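HmuY protein (Prevotella intermedia, PDB 6R2H) probably binds heme as a hemophore-like protein of the HmuY family, taking part in heme acquisition by this bacterium. Local coordinates at residues Q31-K36 against G126-M131. Sequence-based numbering, arbitrary orientation.
Sequences QAELGK and GMVKTM
The carboxylate of Glu33 is gripped at both oxygens while its side chain meets Val128 tip to tip. The contact belongs to the all-beta fold of the HmuY family. Glu33 OE2 accepts a hydrogen bond from Gly35 N at 2.8 Å, on its anti side and 17° out of the carboxylate plane. OE1 takes a hydrogen bond from Trp18 NE1. Together the two bonds fix the rotation of a buried acid. The contact joins the turn between strands 28-32 and 37-42, which lie in different sheets, to strand 124-132, the sheet neighbour of 37-42. Glu33 CG lies anti to the backbone N (chi1 175°), and the chain then bends at chi2 (54°). Glu33 CG packs 3.7 Å from Val128 CG1, and Glu33 OE2 lies 3.4 Å from that methyl. Ile112 and Val114 of strand 105-115 also touch the Glu33 side chain. Burial against these aliphatic side chains would tend to raise the pKa of the acid, whereas the two N-H donors would favour the charged form. Val128 CG1 also packs 3.8 Å from Gly35 CA, where the chain passes close to the strand. The other methyl, Val128 CG2, sits 3.4 Å from Lys36 O. One water links the backbones at the more exposed end: it donates to Lys36 O at 3.1 Å and accepts from Lys129 N at 3.2 Å.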
ATOM      1  N   GLN A  31     -10.161   0.878   7.507  1.00 33.49           N
ATOM      2  CA  GLN A  31      -9.924   1.522   8.791  1.00 38.16           C
ATOM      3  C   GLN A  31      -9.116   2.806   8.597  1.00 38.05           C
ATOM      4  O   GLN A  31      -8.275   2.856   7.714  1.00 42.26           O
ATOM      5  CB  GLN A  31      -9.217   0.531   9.719  1.00 37.97           C
ATOM      6  CG  GLN A  31      -9.086   1.003  11.156  1.00 39.73           C
ATOM      7  CD  GLN A  31      -8.415  -0.049  12.005  1.00 43.01           C
ATOM      8  OE1 GLN A  31      -7.189  -0.139  12.069  1.00 46.85           O
ATOM      9  NE2 GLN A  31      -9.213  -0.868  12.669  1.00 44.82           N
ATOM     10  N   ALA A  32      -9.364   3.832   9.423  1.00 35.27           N
ATOM     11  CA  ALA A  32      -8.628   5.093   9.352  1.00 33.61           C
ATOM     12  C   ALA A  32      -7.195   4.877   9.817  1.00 31.61           C
ATOM     13  O   ALA A  32      -6.958   4.006  10.648  1.00 31.65           O
ATOM     14  CB  ALA A  32      -9.288   6.151  10.211  1.00 31.09           C
ATOM     15  N   GLU A  33      -6.263   5.667   9.274  1.00 30.67           N
ATOM     16  CA  GLU A  33      -4.958   5.837   9.893  1.00 33.01           C
ATOM     17  C   GLU A  33      -5.159   6.288  11.338  1.00 34.44           C
ATOM     18  O   GLU A  33      -5.878   7.258  11.596  1.00 34.40           O
ATOM     19  CB  GLU A  33      -4.144   6.914   9.172  1.00 34.94           C
ATOM     20  CG  GLU A  33      -2.810   7.212   9.854  1.00 36.82           C
ATOM     21  CD  GLU A  33      -1.943   5.981  10.083  1.00 38.94           C
ATOM     22  OE1 GLU A  33      -1.707   5.220   9.111  1.00 40.39           O
ATOM     23  OE2 GLU A  33      -1.524   5.765  11.235  1.00 38.64           O
ATOM     24  N   LEU A  34      -4.494   5.600  12.270  1.00 34.33           N
ATOM     25  CA  LEU A  34      -4.780   5.799  13.679  1.00 33.83           C
ATOM     26  C   LEU A  34      -3.697   6.638  14.334  1.00 34.33           C
ATOM     27  O   LEU A  34      -3.908   7.152  15.429  1.00 36.93           O
ATOM     28  CB  LEU A  34      -4.933   4.444  14.377  1.00 34.17           C
ATOM     29  CG  LEU A  34      -6.204   3.673  14.009  1.00 35.54           C
ATOM     30  CD1 LEU A  34      -6.298   2.366  14.781  1.00 34.29           C
ATOM     31  CD2 LEU A  34      -7.452   4.523  14.220  1.00 33.62           C
ATOM     32  N   GLY A  35      -2.560   6.772  13.642  1.00 33.98           N
ATOM     33  CA  GLY A  35      -1.360   7.401  14.174  1.00 34.99           C
ATOM     34  C   GLY A  35      -1.538   8.900  14.396  1.00 37.13           C
ATOM     35  O   GLY A  35      -2.439   9.516  13.824  1.00 32.85           O
ATOM     36  N   LYS A  36      -0.684   9.451  15.270  1.00 38.52           N
ATOM     37  CA  LYS A  36      -0.690  10.875  15.540  1.00 40.45           C
ATOM     38  C   LYS A  36      -0.349  11.623  14.254  1.00 42.88           C
ATOM     39  O   LYS A  36       0.422  11.138  13.418  1.00 42.98           O
ATOM     40  CB  LYS A  36       0.209  11.227  16.728  1.00 44.34           C
ATOM     41  CG  LYS A  36       1.712  11.081  16.523  1.00 49.72           C
ATOM     42  CD  LYS A  36       2.523  11.622  17.687  1.00 56.38           C
ATOM     43  CE  LYS A  36       3.924  11.044  17.776  1.00 60.99           C
ATOM     44  NZ  LYS A  36       4.233  10.546  19.140  1.00 60.65           N
ATOM     45  N   GLY A 126      -1.296  17.295   6.487  1.00 40.54           N
ATOM     46  CA  GLY A 126      -1.305  16.346   7.587  1.00 36.25           C
ATOM     47  C   GLY A 126      -0.562  15.068   7.207  1.00 37.43           C
ATOM     48  O   GLY A 126      -0.944  14.374   6.265  1.00 37.75           O
ATOM     49  N   MET A 127       0.498  14.775   7.968  1.00 38.10           N
ATOM     50  CA  MET A 127       1.394  13.655   7.736  1.00 39.02           C
ATOM     51  C   MET A 127       1.348  12.730   8.946  1.00 40.01           C
ATOM     52  O   MET A 127       1.252  13.215  10.073  1.00 42.46           O
ATOM     53  CB  MET A 127       2.827  14.186   7.647  1.00 45.89           C
ATOM     54  CG  MET A 127       3.044  15.168   6.514  1.00 50.16           C
ATOM     55  SD  MET A 127       3.239  14.306   4.940  1.00 55.28           S
ATOM     56  CE  MET A 127       1.630  14.664   4.243  1.00 56.01           C
ATOM     57  N   VAL A 128       1.485  11.414   8.725  1.00 38.63           N
ATOM     58  CA  VAL A 128       1.611  10.466   9.828  1.00 38.35           C
ATOM     59  C   VAL A 128       2.818   9.569   9.566  1.00 40.27           C
ATOM     60  O   VAL A 128       3.004   9.078   8.449  1.00 38.73           O
ATOM     61  CB  VAL A 128       0.316   9.651  10.031  1.00 36.96           C
ATOM     62  CG1 VAL A 128       0.448   8.551  11.072  1.00 38.61           C
ATOM     63  CG2 VAL A 128      -0.854  10.548  10.375  1.00 36.16           C
ATOM     64  N   LYS A 129       3.641   9.396  10.607  1.00 43.14           N
ATOM     65  CA  LYS A 129       4.786   8.495  10.542  1.00 48.28           C
ATOM     66  C   LYS A 129       4.308   7.063  10.775  1.00 46.62           C
ATOM     67  O   LYS A 129       3.780   6.748  11.840  1.00 49.40           O
ATOM     68  CB  LYS A 129       5.901   8.886  11.522  1.00 50.33           C
ATOM     69  CG  LYS A 129       7.218   8.172  11.261  1.00 57.09           C
ATOM     70  CD  LYS A 129       8.332   8.543  12.194  1.00 64.01           C
ATOM     71  CE  LYS A 129       9.428   7.501  12.176  1.00 70.85           C
ATOM     72  NZ  LYS A 129      10.173   7.457  13.458  1.00 69.85           N
ATOM     73  N   THR A 130       4.487   6.213   9.757  1.00 41.17           N
ATOM     74  CA  THR A 130       4.043   4.829   9.807  1.00 39.17           C
ATOM     75  C   THR A 130       5.124   3.909   9.227  1.00 37.87           C
ATOM     76  O   THR A 130       6.305   4.246   9.275  1.00 41.17           O
ATOM     77  CB  THR A 130       2.680   4.685   9.124  1.00 35.83           C
ATOM     78  OG1 THR A 130       2.261   3.336   9.366  1.00 33.49           O
ATOM     79  CG2 THR A 130       2.737   5.016   7.645  1.00 32.17           C
ATOM     80  N   MET A 131       4.710   2.744   8.705  1.00 34.74           N
ATOM     81  CA  MET A 131       5.604   1.792   8.061  1.00 34.70           C
ATOM     82  C   MET A 131       5.075   1.514   6.658  1.00 32.74           C
ATOM     83  O   MET A 131       3.886   1.262   6.495  1.00 32.65           O
ATOM     84  CB  MET A 131       5.628   0.471   8.833  1.00 35.87           C
ATOM     85  CG  MET A 131       6.280   0.561  10.201  1.00 36.62           C
ATOM     86  SD  MET A 131       8.072   0.729  10.097  1.00 42.49           S
ATOM     87  CE  MET A 131       8.601  -0.977   9.980  1.00 39.28           C
TER
HETATM   88  O   HOH W   1       3.194   9.812  13.742  1.00 41.76           O